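PDB 4FID: G protein alpha subunit from Entamoeba histolytica, which binds guanine nucleotides as the alpha subunit of a heterotrimeric G protein and probably works as a GTP-hydrolysing switch in transmembrane signalling. Local coordinates for residues Ser13-Lys18 against Thr207-Glu212; Ala96-Glu101 against Cys118-Phe123; Gln104-Tyr107 against Lys112-Leu115; Ala188-Ser193 against Ala215-Ile220. All blocks are in the same frame, centred on the assembly; numbering follows the deposited sequence.

Contact 1 opens near the N terminus, in the nucleotide-binding loop 13-18, and closes only at 207-212, so the whole all-helical domain lies within its span. Inside that loop contact 2 joins 96-101 to 118-123, and nested within it contact 3 folds 112-115 back on 104-107; the two meet where Trp98 packs against Tyr107. Contact 4 starts on strand 187-193 before contact 1 has closed and ends at 215-220 after it, so the two cross. They share helix 209-222 and also touch directly, as between Ser16 and Val191. Contacts 1 and 4 thus organise the Ras-like domain, contacts 2 and 3 the helical one.

Contact 1 of 4, residues Ser13-Lys18 against Thr207-Glu212; sequences SGESGK and TSRLTE. With GDP (guanosine-5'-diphosphate), chain C.
The CG of Arg209 stands anti to its carbonyl carbon (chi1 -69°), and from there the chain runs extended to NE, carrying the guanidinium from the first turn of helix 209-222 toward the loop 13-18. Glu15, bent at chi2, brings its carboxylate to meet it. OE2 of Glu15 lies 3.9 Å from NH2 of Arg209, over a face of the guanidinium, with the two planes 81° apart. This long salt bridge is purely a matter of charge, since no N-H points at the oxygen, and the poorly ordered glutamate fits so loose a hold. The Gly14 carbonyl O is 4.0 Å from Arg209 NH1, obliquely placed. Behind the arginine, Ser208 serves as N-cap: its OG accepts from Thr211 N at 3.2 Å, almost straight (178°).

Away from the arginine, the loop curls round the diphosphate of GDP. It binds largely through backbone amides: Glu15 N donates to O2B of GDP at 3.1 Å, and Gly17 N gives a weak bond to O3A. Gly17 has a positive phi, and its bare CA packs against C8 of the guanine, leaving no room there for a side chain. Lys18 NZ reaches O3B weakly at 3.3 Å and also pairs with Asp167, while Ser16 OG braces the turn on Ser13 O at 2.8 Å. Glu15 OE1 has a long, weak ion pair with Arg145, one of the GDP-binding residues. The phosphate-wrapping loop between strand 6-12 and helix 18-28 is the P-loop (Walker A motif) of G proteins, here approached by the helix that follows the probable switch III region.

Contact 2 of 4, residues Ala96-Glu101 against Cys118-Phe123; sequences ALWADE and CAKYLF
This is an aromatic contact between two helices of the all-helical domain: Trp98, near the end of helix 90-99, lies against Phe123 and Lys120 on helix 119-124. Phe123 meets one face of the indole with its CB and the CD2 corner of its ring. The CB sits over the five-membered ring, 4.0 Å from the centroid and 9° off the normal, a CH-pi contact, while CD2 comes 3.5 Å from Trp98 CE3 above the benzo part. The two rings themselves are inclined at 54°, neither stacked nor edge-to-face. With CG anti to its backbone N (chi1 -179°), Trp98 is thrown out from its helix and offers a flat surface broad enough to meet both Phe123 and Lys120.

Lys120 adds its aliphatic stem, CG lying 3.8 Å from Trp98 CZ2. A lysine suits this solvent-exposed margin because its methylenes pack while the extended chain carries the amino group away, toward a weak, long ion pair with Glu124. Phe123, by contrast, is buried, and its ring also meets Met53 and Leu56 of helix 42-62. Trp98 makes an edge-to-face pair with Tyr107 as well, so the tryptophan joins short helices around the long helix 42-62, the layout characteristic of the G-alpha all-helical domain.

Contact 3 of 4, residues Gln104-Tyr107 against Lys112-Leu115; sequences QATY and KFQL
The backbone carbonyl O of Thr106 is met by the edge of the Phe113 ring, with CZ at 3.4 Å and CE2 at 3.5 Å from that oxygen. It lies in the plane of the ring, so the weakly positive C-H edge is turned to it, which is probably more favourable than presenting the pi face. The setting is the all-helical domain of a G-alpha subunit, where the chain leaves helix 101-108 and doubles back as an irregular loop before helix 119-124.

The methyl of Thr106 joins in, its CG2 lying 4.0 Å from Phe113 CZ. Threonine suits the place by having two different branches: CG2, anti to the backbone N, faces the phenylalanine, while OG1 (chi1 -63°) turns back to bond with the carbonyl O of Gly102 one helical turn earlier. Phe113 also rests on Gln59, and Leu115 on Thr55, both of helix 42-62, so the loop is laid along that long helix as well as on helix 101-108.

Further along, Leu115 supplies a branched aliphatic end for Tyr107, whose CB points away from the loop although the CD1-CE1 side of its ring still touches Leu115, obliquely. Tyrosine suits this partly exposed place by pairing an apolar ring for the leucine with a polar hydroxyl at its far end. The leucine approaches with a single methyl, crossing the tyrosine at about a right angle: CD2 of Leu115 lies 3.9 Å from CD1 of Tyr107 and 4.0 Å from its CE1.

Contact 4 of 4, residues Ala188-Ser193 against Ala215-Ile220; sequences AIFVTS and AVFKDI
Phe190 is the hub of this contact, its ring projecting from the strand into a groove made by Val216, Phe217 and Ile220 of the helix. The aromatic part comes first. CB of Phe217 lies over one face of the Phe190 ring, 3.9 Å from its centroid and close to the normal, a CH-pi contact. The two phenyl rings are centred 5.5 Å apart with planes at 47°, an inclined pair; CD1 of Phe217 lies 3.9 Å from CD2 of Phe190.

The aliphatic contacts come from the same side of the ring, but out over its CD1-CE1 margin. Val216 sends CG1 to Phe190 CE1 at 3.3 Å, and Ile220 brings its terminal CD1 to Phe190 CD1 at 3.4 Å, both meeting the ring obliquely. Val216 and Ile220 are four residues apart, one helical turn, so both reach the CD1-CE1 side of the Phe190 ring, with Phe217 beside them. Phe190 reaches all three because its CG is anti to the backbone N (chi1 180°), which extends the ring outward from the sheet. Branched and aromatic residues fit this wholly buried, apolar interface.

The strand and helix segments run nearly antiparallel (172°), their axes 9.9 Å apart. This belongs to the beta-alpha-beta crossover of the Ras-like domain: strand 187-193 passes through helix 209-222 to the parallel strand 230-236. Phe274 of helix 263-275 touches both Phe190 and Phe217, Ile233 of strand 230-236 also meets Phe217, and Ile220 reaches across to Leu11 of strand 6-12.

Contact 1 of 4, residues Ser13-Lys18 against Thr207-Glu212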
loop_
_atom_site.group_PDB
_atom_site.type_symbol
_atom_site.label_atom_id
_atom_site.label_comp_id
_atom_site.label_asym_id
_atom_site.label_seq_id
_atom_site.Cartn_x
_atom_site.Cartn_y
_atom_site.Cartn_z
ATOM N N SER A 13 2.391 9.427 0.497
ATOM C CA SER A 13 1.711 9.759 -0.744
ATOM C C SER A 13 0.567 8.788 -0.948
ATOM O O SER A 13 0.238 7.991 -0.055
ATOM C CB SER A 13 2.669 9.686 -1.924
ATOM O OG SER A 13 3.694 10.650 -1.770
ATOM N N GLY A 14 -0.046 8.862 -2.121
ATOM C CA GLY A 14 -1.133 7.968 -2.453
ATOM C C GLY A 14 -0.614 6.663 -3.012
ATOM O O GLY A 14 0.337 6.644 -3.803
ATOM N N GLU A 15 -1.246 5.568 -2.600
ATOM C CA GLU A 15 -0.861 4.232 -3.043
ATOM C C GLU A 15 0.513 3.871 -2.528
ATOM O O GLU A 15 1.270 3.171 -3.186
ATOM C CB GLU A 15 -0.903 4.114 -4.569
ATOM C CG GLU A 15 -2.215 3.568 -5.113
ATOM C CD GLU A 15 -2.549 4.150 -6.465
ATOM O OE1 GLU A 15 -3.027 3.400 -7.350
ATOM O OE2 GLU A 15 -2.321 5.367 -6.640
ATOM N N SER A 16 0.828 4.372 -1.346
ATOM C CA SER A 16 2.027 3.977 -0.655
ATOM C C SER A 16 1.737 2.741 0.192
ATOM O O SER A 16 2.646 2.072 0.678
ATOM C CB SER A 16 2.467 5.113 0.244
ATOM O OG SER A 16 1.355 5.602 0.960
ATOM N N GLY A 17 0.453 2.445 0.358
ATOM C CA GLY A 17 0.003 1.375 1.223
ATOM C C GLY A 17 -0.091 1.767 2.693
ATOM O O GLY A 17 -0.153 0.896 3.557
ATOM N N LYS A 18 -0.122 3.062 3.002
ATOM C CA LYS A 18 -0.146 3.466 4.415
ATOM C C LYS A 18 -1.461 3.099 5.090
ATOM O O LYS A 18 -1.504 2.816 6.300
ATOM C CB LYS A 18 0.194 4.953 4.575
ATOM C CG LYS A 18 -0.939 5.866 4.936
ATOM C CD LYS A 18 -0.493 7.345 4.823
ATOM C CE LYS A 18 -1.476 8.168 3.997
ATOM N NZ LYS A 18 -2.873 7.617 4.112
ATOM N N THR A 207 6.997 15.759 -11.782
ATOM C CA THR A 207 7.020 14.998 -13.022
ATOM C C THR A 207 6.721 13.523 -12.766
ATOM O O THR A 207 6.058 12.868 -13.566
ATOM C CB THR A 207 8.394 15.145 -13.778
ATOM O OG1 THR A 207 9.490 14.879 -12.887
ATOM C CG2 THR A 207 8.547 16.555 -14.368
ATOM N N SER A 208 7.211 13.011 -11.642
ATOM C CA SER A 208 7.099 11.598 -11.335
ATOM C C SER A 208 6.541 11.386 -9.934
ATOM O O SER A 208 6.528 12.314 -9.123
ATOM C CB SER A 208 8.461 10.910 -11.480
ATOM O OG SER A 208 9.241 11.050 -10.313
ATOM N N ARG A 209 6.055 10.173 -9.671
ATOM C CA ARG A 209 5.601 9.793 -8.344
ATOM C C ARG A 209 6.732 9.849 -7.328
ATOM O O ARG A 209 6.532 10.231 -6.175
ATOM C CB ARG A 209 4.984 8.388 -8.368
ATOM C CG ARG A 209 3.673 8.324 -9.102
ATOM C CD ARG A 209 2.894 7.073 -8.777
ATOM N NE ARG A 209 1.520 7.188 -9.270
ATOM C CZ ARG A 209 0.539 7.773 -8.585
ATOM N NH1 ARG A 209 0.781 8.277 -7.378
ATOM N NH2 ARG A 209 -0.682 7.854 -9.100
ATOM N N LEU A 210 7.926 9.482 -7.770
ATOM C CA LEU A 210 9.077 9.359 -6.884
ATOM C C LEU A 210 9.486 10.719 -6.311
ATOM O O LEU A 210 9.651 10.867 -5.097
ATOM C CB LEU A 210 10.231 8.677 -7.621
ATOM C CG LEU A 210 11.550 8.463 -6.883
ATOM C CD1 LEU A 210 11.383 7.632 -5.607
ATOM C CD2 LEU A 210 12.572 7.843 -7.808
ATOM N N THR A 211 9.625 11.707 -7.186
ATOM C CA THR A 211 9.970 13.064 -6.772
ATOM C C THR A 211 8.864 13.738 -5.947
ATOM O O THR A 211 9.135 14.527 -5.035
ATOM C CB THR A 211 10.346 13.955 -7.992
ATOM O OG1 THR A 211 9.265 13.976 -8.939
ATOM C CG2 THR A 211 11.598 13.429 -8.663
ATOM N N GLU A 212 7.616 13.437 -6.268
ATOM C CA GLU A 212 6.522 13.880 -5.422
ATOM C C GLU A 212 6.596 13.270 -3.994
ATOM O O GLU A 212 6.408 13.989 -3.021
ATOM C CB GLU A 212 5.179 13.591 -6.078
ATOM C CG GLU A 212 4.008 14.200 -5.335
ATOM C CD GLU A 212 2.719 13.424 -5.537
ATOM O OE1 GLU A 212 1.674 13.874 -5.014
ATOM O OE2 GLU A 212 2.749 12.366 -6.212
HETATM P PB GDP C . -3.249 4.854 0.895
HETATM O O1B GDP C . -4.668 4.863 1.405
HETATM O O2B GDP C . -3.092 5.938 -0.147
HETATM O O3B GDP C . -2.344 5.134 2.068
HETATM O O3A GDP C . -2.844 3.433 0.210
HETATM P PA GDP C . -3.690 2.051 0.374
HETATM O O1A GDP C . -3.455 1.412 1.727
HETATM O O2A GDP C . -5.174 2.278 0.150
HETATM O "O5'" GDP C . -3.124 1.112 -0.817
HETATM C "C5'" GDP C . -4.017 0.591 -1.807
HETATM C "C4'" GDP C . -3.586 -0.788 -2.329
HETATM O "O4'" GDP C . -2.195 -1.055 -2.102
HETATM C "C3'" GDP C . -4.377 -1.931 -1.692
HETATM O "O3'" GDP C . -5.007 -2.718 -2.724
HETATM C "C2'" GDP C . -3.344 -2.738 -0.917
HETATM O "O2'" GDP C . -3.670 -4.140 -0.902
HETATM C "C1'" GDP C . -2.041 -2.405 -1.651
HETATM N N9 GDP C . -0.826 -2.585 -0.802
HETATM C C8 GDP C . -0.421 -1.839 0.249
HETATM N N7 GDP C . 0.746 -2.311 0.768
HETATM C C5 GDP C . 1.109 -3.383 0.040
HETATM C C6 GDP C . 2.224 -4.366 0.038
HETATM O O6 GDP C . 3.145 -4.299 0.872
HETATM N N1 GDP C . 2.219 -5.337 -0.880
HETATM C C2 GDP C . 1.245 -5.438 -1.808
HETATM N N2 GDP C . 1.316 -6.439 -2.714
HETATM N N3 GDP C . 0.195 -4.579 -1.874
HETATM C C4 GDP C . 0.075 -3.554 -0.994
#

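Contact 2 of 4, residues Ala96-Glu101 against Cys118-Phe123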
loop_
_atom_site.group_PDB
_atom_site.type_symbol
_atom_site.label_atom_id
_atom_site.label_comp_id
_atom_site.label_asym_id
_atom_site.label_seq_id
_atom_site.Cartn_x
_atom_site.Cartn_y
_atom_site.Cartn_z
ATOM N N ALA A 96 -11.929 -18.912 -16.221
ATOM C CA ALA A 96 -11.442 -19.181 -17.573
ATOM C C ALA A 96 -10.575 -18.031 -18.084
ATOM O O ALA A 96 -9.491 -18.253 -18.611
ATOM C CB ALA A 96 -12.612 -19.432 -18.528
ATOM N N LEU A 97 -11.059 -16.805 -17.927
ATOM C CA LEU A 97 -10.297 -15.640 -18.346
ATOM C C LEU A 97 -8.908 -15.613 -17.707
ATOM O O LEU A 97 -7.904 -15.449 -18.395
ATOM C CB LEU A 97 -11.058 -14.350 -18.039
ATOM C CG LEU A 97 -12.199 -13.996 -19.006
ATOM C CD1 LEU A 97 -13.118 -12.908 -18.424
ATOM C CD2 LEU A 97 -11.646 -13.590 -20.374
ATOM N N TRP A 98 -8.853 -15.791 -16.394
ATOM C CA TRP A 98 -7.591 -15.689 -15.664
ATOM C C TRP A 98 -6.631 -16.811 -16.072
ATOM O O TRP A 98 -5.424 -16.682 -15.937
ATOM C CB TRP A 98 -7.866 -15.691 -14.159
ATOM C CG TRP A 98 -6.672 -15.564 -13.263
ATOM C CD1 TRP A 98 -6.335 -16.393 -12.228
ATOM C CD2 TRP A 98 -5.671 -14.544 -13.296
ATOM N NE1 TRP A 98 -5.177 -15.963 -11.625
ATOM C CE2 TRP A 98 -4.752 -14.822 -12.261
ATOM C CE3 TRP A 98 -5.466 -13.416 -14.091
ATOM C CZ2 TRP A 98 -3.645 -14.010 -12.006
ATOM C CZ3 TRP A 98 -4.360 -12.620 -13.839
ATOM C CH2 TRP A 98 -3.467 -12.923 -12.809
ATOM N N ALA A 99 -7.175 -17.905 -16.588
ATOM C CA ALA A 99 -6.344 -19.024 -17.053
ATOM C C ALA A 99 -6.033 -18.955 -18.557
ATOM O O ALA A 99 -5.253 -19.743 -19.079
ATOM C CB ALA A 99 -6.995 -20.345 -16.704
ATOM N N ASP A 100 -6.625 -17.988 -19.241
ATOM C CA ASP A 100 -6.430 -17.842 -20.670
ATOM C C ASP A 100 -5.042 -17.286 -20.981
ATOM O O ASP A 100 -4.570 -16.376 -20.312
ATOM C CB ASP A 100 -7.519 -16.935 -21.239
ATOM C CG ASP A 100 -7.371 -16.718 -22.718
ATOM O OD1 ASP A 100 -7.685 -17.674 -23.476
ATOM O OD2 ASP A 100 -6.943 -15.602 -23.113
ATOM N N GLU A 101 -4.399 -17.831 -22.004
ATOM C CA GLU A 101 -3.031 -17.460 -22.360
ATOM C C GLU A 101 -2.846 -15.968 -22.618
ATOM O O GLU A 101 -1.862 -15.381 -22.190
ATOM C CB GLU A 101 -2.582 -18.265 -23.576
ATOM C CG GLU A 101 -2.985 -19.737 -23.494
ATOM C CD GLU A 101 -2.328 -20.611 -24.567
ATOM O OE1 GLU A 101 -1.984 -20.096 -25.665
ATOM O OE2 GLU A 101 -2.167 -21.825 -24.300
ATOM N N CYS A 118 -4.519 -5.343 -6.231
ATOM C CA CYS A 118 -5.345 -6.386 -5.653
ATOM C C CYS A 118 -5.922 -7.353 -6.697
ATOM O O CYS A 118 -6.666 -8.282 -6.341
ATOM C CB CYS A 118 -6.481 -5.756 -4.854
ATOM S SG CYS A 118 -7.591 -4.772 -5.880
ATOM N N ALA A 119 -5.573 -7.141 -7.967
ATOM C CA ALA A 119 -6.213 -7.858 -9.069
ATOM C C ALA A 119 -6.126 -9.380 -8.941
ATOM O O ALA A 119 -7.156 -10.064 -8.858
ATOM C CB ALA A 119 -5.667 -7.401 -10.410
ATOM N N LYS A 120 -4.904 -9.901 -8.931
ATOM C CA LYS A 120 -4.664 -11.335 -8.788
ATOM C C LYS A 120 -5.352 -11.914 -7.554
ATOM O O LYS A 120 -5.976 -12.979 -7.628
ATOM C CB LYS A 120 -3.169 -11.628 -8.734
ATOM C CG LYS A 120 -2.828 -13.076 -8.374
ATOM C CD LYS A 120 -1.371 -13.371 -8.706
ATOM C CE LYS A 120 -0.929 -14.741 -8.207
ATOM N NZ LYS A 120 0.501 -15.025 -8.541
ATOM N N TYR A 121 -5.264 -11.217 -6.424
ATOM C CA TYR A 121 -5.935 -11.703 -5.218
ATOM C C TYR A 121 -7.426 -11.846 -5.470
ATOM O O TYR A 121 -8.009 -12.868 -5.148
ATOM C CB TYR A 121 -5.669 -10.801 -4.010
ATOM C CG TYR A 121 -6.395 -11.200 -2.735
ATOM C CD1 TYR A 121 -5.770 -11.988 -1.771
ATOM C CD2 TYR A 121 -7.698 -10.760 -2.477
ATOM C CE1 TYR A 121 -6.426 -12.344 -0.594
ATOM C CE2 TYR A 121 -8.367 -11.110 -1.307
ATOM C CZ TYR A 121 -7.721 -11.901 -0.364
ATOM O OH TYR A 121 -8.359 -12.248 0.817
ATOM N N LEU A 122 -8.044 -10.829 -6.060
ATOM C CA LEU A 122 -9.477 -10.901 -6.340
ATOM C C LEU A 122 -9.823 -12.118 -7.198
ATOM O O LEU A 122 -10.711 -12.868 -6.852
ATOM C CB LEU A 122 -10.015 -9.595 -6.946
ATOM C CG LEU A 122 -9.972 -8.440 -5.933
ATOM C CD1 LEU A 122 -10.449 -7.057 -6.487
ATOM C CD2 LEU A 122 -10.748 -8.842 -4.714
ATOM N N PHE A 123 -9.097 -12.326 -8.289
ATOM C CA PHE A 123 -9.326 -13.473 -9.163
ATOM C C PHE A 123 -9.165 -14.825 -8.458
ATOM O O PHE A 123 -10.006 -15.713 -8.593
ATOM C CB PHE A 123 -8.410 -13.385 -10.390
ATOM C CG PHE A 123 -8.552 -12.083 -11.140
ATOM C CD1 PHE A 123 -9.741 -11.356 -11.069
ATOM C CD2 PHE A 123 -7.502 -11.573 -11.896
ATOM C CE1 PHE A 123 -9.872 -10.149 -11.738
ATOM C CE2 PHE A 123 -7.633 -10.365 -12.571
ATOM C CZ PHE A 123 -8.817 -9.655 -12.497
#

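Contact 3 of 4, residues Gln104-Tyr107 against Lys112-Leu115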
loop_
_atom_site.group_PDB
_atom_site.type_symbol
_atom_site.label_atom_id
_atom_site.label_comp_id
_atom_site.label_asym_id
_atom_site.label_seq_id
_atom_site.Cartn_x
_atom_site.Cartn_y
_atom_site.Cartn_z
ATOM N N GLN A 104 -3.100 -13.821 -19.361
ATOM C CA GLN A 104 -1.887 -14.020 -18.591
ATOM C C GLN A 104 -0.711 -13.213 -19.175
ATOM O O GLN A 104 0.016 -12.538 -18.444
ATOM C CB GLN A 104 -1.569 -15.512 -18.513
ATOM C CG GLN A 104 -0.860 -15.921 -17.236
ATOM C CD GLN A 104 -1.594 -15.478 -15.983
ATOM O OE1 GLN A 104 -2.823 -15.416 -15.952
ATOM N NE2 GLN A 104 -0.835 -15.172 -14.937
ATOM N N ALA A 105 -0.539 -13.271 -20.493
ATOM C CA ALA A 105 0.470 -12.463 -21.179
ATOM C C ALA A 105 0.293 -10.951 -20.927
ATOM O O ALA A 105 1.274 -10.199 -20.799
ATOM C CB ALA A 105 0.445 -12.759 -22.683
ATOM N N THR A 106 -0.963 -10.517 -20.874
ATOM C CA THR A 106 -1.290 -9.120 -20.667
ATOM C C THR A 106 -1.012 -8.730 -19.219
ATOM O O THR A 106 -0.560 -7.611 -18.936
ATOM C CB THR A 106 -2.770 -8.862 -20.990
ATOM O OG1 THR A 106 -3.014 -9.144 -22.376
ATOM C CG2 THR A 106 -3.159 -7.422 -20.674
ATOM N N TYR A 107 -1.272 -9.663 -18.305
ATOM C CA TYR A 107 -1.021 -9.421 -16.890
ATOM C C TYR A 107 0.469 -9.207 -16.637
ATOM O O TYR A 107 0.844 -8.353 -15.845
ATOM C CB TYR A 107 -1.562 -10.567 -16.030
ATOM C CG TYR A 107 -1.203 -10.461 -14.563
ATOM C CD1 TYR A 107 -1.967 -9.695 -13.690
ATOM C CD2 TYR A 107 -0.103 -11.143 -14.046
ATOM C CE1 TYR A 107 -1.638 -9.599 -12.350
ATOM C CE2 TYR A 107 0.229 -11.062 -12.712
ATOM C CZ TYR A 107 -0.540 -10.289 -11.865
ATOM O OH TYR A 107 -0.209 -10.204 -10.532
ATOM N N LYS A 112 3.523 -1.200 -18.463
ATOM C CA LYS A 112 2.451 -0.542 -17.740
ATOM C C LYS A 112 1.136 -0.333 -18.496
ATOM O O LYS A 112 1.084 -0.061 -19.701
ATOM C CB LYS A 112 2.931 0.793 -17.141
ATOM C CG LYS A 112 3.184 1.897 -18.170
ATOM C CD LYS A 112 3.692 3.183 -17.525
ATOM C CE LYS A 112 4.041 4.227 -18.578
ATOM N NZ LYS A 112 4.685 5.426 -17.970
ATOM N N PHE A 113 0.079 -0.555 -17.737
ATOM C CA PHE A 113 -1.145 0.199 -17.817
ATOM C C PHE A 113 -1.353 0.305 -16.325
ATOM O O PHE A 113 -0.431 0.014 -15.572
ATOM C CB PHE A 113 -2.256 -0.587 -18.499
ATOM C CG PHE A 113 -2.176 -2.063 -18.270
ATOM C CD1 PHE A 113 -2.880 -2.655 -17.240
ATOM C CD2 PHE A 113 -1.382 -2.856 -19.078
ATOM C CE1 PHE A 113 -2.804 -4.004 -17.026
ATOM C CE2 PHE A 113 -1.301 -4.210 -18.864
ATOM C CZ PHE A 113 -2.014 -4.786 -17.841
ATOM N N GLN A 114 -2.531 0.707 -15.879
ATOM C CA GLN A 114 -2.742 0.885 -14.452
ATOM C C GLN A 114 -3.666 -0.188 -13.930
ATOM O O GLN A 114 -4.886 -0.072 -14.032
ATOM C CB GLN A 114 -3.300 2.279 -14.153
ATOM C CG GLN A 114 -2.316 3.421 -14.443
ATOM C CD GLN A 114 -1.164 3.486 -13.445
ATOM O OE1 GLN A 114 -1.377 3.467 -12.230
ATOM N NE2 GLN A 114 0.063 3.578 -13.956
ATOM N N LEU A 115 -3.074 -1.246 -13.387
ATOM C CA LEU A 115 -3.847 -2.317 -12.783
ATOM C C LEU A 115 -3.688 -2.323 -11.260
ATOM O O LEU A 115 -2.582 -2.476 -10.739
ATOM C CB LEU A 115 -3.401 -3.656 -13.354
ATOM C CG LEU A 115 -4.269 -4.845 -12.954
ATOM C CD1 LEU A 115 -5.591 -4.755 -13.689
ATOM C CD2 LEU A 115 -3.556 -6.166 -13.238
#

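Contact 4 of 4, residues Ala188-Ser193 against Ala215-Ile220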
loop_
_atom_site.group_PDB
_atom_site.type_symbol
_atom_site.label_atom_id
_atom_site.label_comp_id
_atom_site.label_asym_id
_atom_site.label_seq_id
_atom_site.Cartn_x
_atom_site.Cartn_y
_atom_site.Cartn_z
ATOM N N ALA A 188 6.532 9.987 13.886
ATOM C CA ALA A 188 5.938 10.174 12.582
ATOM C C ALA A 188 6.458 9.071 11.663
ATOM O O ALA A 188 7.646 8.928 11.489
ATOM C CB ALA A 188 6.301 11.547 12.045
ATOM N N ILE A 189 5.568 8.264 11.109
ATOM C CA ILE A 189 5.989 7.218 10.195
ATOM C C ILE A 189 5.644 7.587 8.745
ATOM O O ILE A 189 4.473 7.741 8.396
ATOM C CB ILE A 189 5.335 5.879 10.569
ATOM C CG1 ILE A 189 5.707 5.495 12.007
ATOM C CG2 ILE A 189 5.742 4.781 9.583
ATOM C CD1 ILE A 189 5.294 4.075 12.403
ATOM N N PHE A 190 6.663 7.744 7.904
ATOM C CA PHE A 190 6.432 8.048 6.495
ATOM C C PHE A 190 6.468 6.766 5.664
ATOM O O PHE A 190 7.461 6.044 5.668
ATOM C CB PHE A 190 7.461 9.062 5.962
ATOM C CG PHE A 190 7.277 9.414 4.508
ATOM C CD1 PHE A 190 6.270 10.290 4.109
ATOM C CD2 PHE A 190 8.112 8.875 3.537
ATOM C CE1 PHE A 190 6.091 10.627 2.766
ATOM C CE2 PHE A 190 7.938 9.197 2.183
ATOM C CZ PHE A 190 6.929 10.083 1.803
ATOM N N VAL A 191 5.373 6.492 4.959
ATOM C CA VAL A 191 5.279 5.321 4.118
ATOM C C VAL A 191 5.428 5.706 2.664
ATOM O O VAL A 191 4.842 6.704 2.200
ATOM C CB VAL A 191 3.917 4.626 4.267
ATOM C CG1 VAL A 191 3.958 3.209 3.620
ATOM C CG2 VAL A 191 3.511 4.561 5.719
ATOM N N THR A 192 6.203 4.903 1.938
ATOM C CA THR A 192 6.356 5.104 0.509
ATOM C C THR A 192 6.427 3.760 -0.235
ATOM O O THR A 192 6.891 2.745 0.291
ATOM C CB THR A 192 7.577 6.010 0.175
ATOM O OG1 THR A 192 7.535 6.405 -1.210
ATOM C CG2 THR A 192 8.900 5.280 0.469
ATOM N N SER A 193 5.928 3.764 -1.457
ATOM C CA SER A 193 5.886 2.579 -2.274
ATOM C C SER A 193 7.187 2.486 -3.039
ATOM O O SER A 193 7.566 3.416 -3.742
ATOM C CB SER A 193 4.723 2.691 -3.258
ATOM O OG SER A 193 4.583 1.508 -4.021
ATOM N N ALA A 215 9.632 14.896 -1.965
ATOM C CA ALA A 215 9.408 16.244 -1.498
ATOM C C ALA A 215 8.436 16.240 -0.298
ATOM O O ALA A 215 8.581 17.040 0.632
ATOM C CB ALA A 215 8.895 17.108 -2.643
ATOM N N VAL A 216 7.461 15.330 -0.304
ATOM C CA VAL A 216 6.613 15.177 0.866
ATOM C C VAL A 216 7.468 14.854 2.082
ATOM O O VAL A 216 7.390 15.512 3.108
ATOM C CB VAL A 216 5.582 14.057 0.697
ATOM C CG1 VAL A 216 5.025 13.628 2.079
ATOM C CG2 VAL A 216 4.461 14.474 -0.288
ATOM N N PHE A 217 8.294 13.827 1.959
ATOM C CA PHE A 217 9.184 13.462 3.047
ATOM C C PHE A 217 10.086 14.619 3.519
ATOM O O PHE A 217 10.201 14.852 4.718
ATOM C CB PHE A 217 10.006 12.241 2.680
ATOM C CG PHE A 217 11.091 11.940 3.659
ATOM C CD1 PHE A 217 10.790 11.375 4.891
ATOM C CD2 PHE A 217 12.416 12.221 3.349
ATOM C CE1 PHE A 217 11.794 11.085 5.807
ATOM C CE2 PHE A 217 13.424 11.945 4.247
ATOM C CZ PHE A 217 13.117 11.366 5.479
ATOM N N LYS A 218 10.709 15.338 2.586
ATOM C CA LYS A 218 11.524 16.520 2.923
ATOM C C LYS A 218 10.731 17.569 3.728
ATOM O O LYS A 218 11.288 18.279 4.575
ATOM C CB LYS A 218 12.137 17.165 1.669
ATOM C CG LYS A 218 13.249 16.358 0.976
ATOM C CD LYS A 218 14.380 15.966 1.926
ATOM C CE LYS A 218 15.506 15.204 1.207
ATOM N NZ LYS A 218 16.630 14.829 2.147
ATOM N N ASP A 219 9.431 17.661 3.475
ATOM C CA ASP A 219 8.572 18.470 4.333
ATOM C C ASP A 219 8.608 17.980 5.765
ATOM O O ASP A 219 8.936 18.746 6.678
ATOM C CB ASP A 219 7.137 18.459 3.842
ATOM C CG ASP A 219 6.959 19.298 2.613
ATOM O OD1 ASP A 219 5.913 19.144 1.933
ATOM O OD2 ASP A 219 7.878 20.108 2.333
ATOM N N ILE A 220 8.270 16.702 5.958
ATOM C CA ILE A 220 8.219 16.114 7.295
ATOM C C ILE A 220 9.515 16.429 8.050
ATOM O O ILE A 220 9.498 16.903 9.182
ATOM C CB ILE A 220 7.974 14.594 7.210
ATOM C CG1 ILE A 220 6.548 14.315 6.756
ATOM C CG2 ILE A 220 8.229 13.908 8.531
ATOM C CD1 ILE A 220 6.329 12.859 6.314
#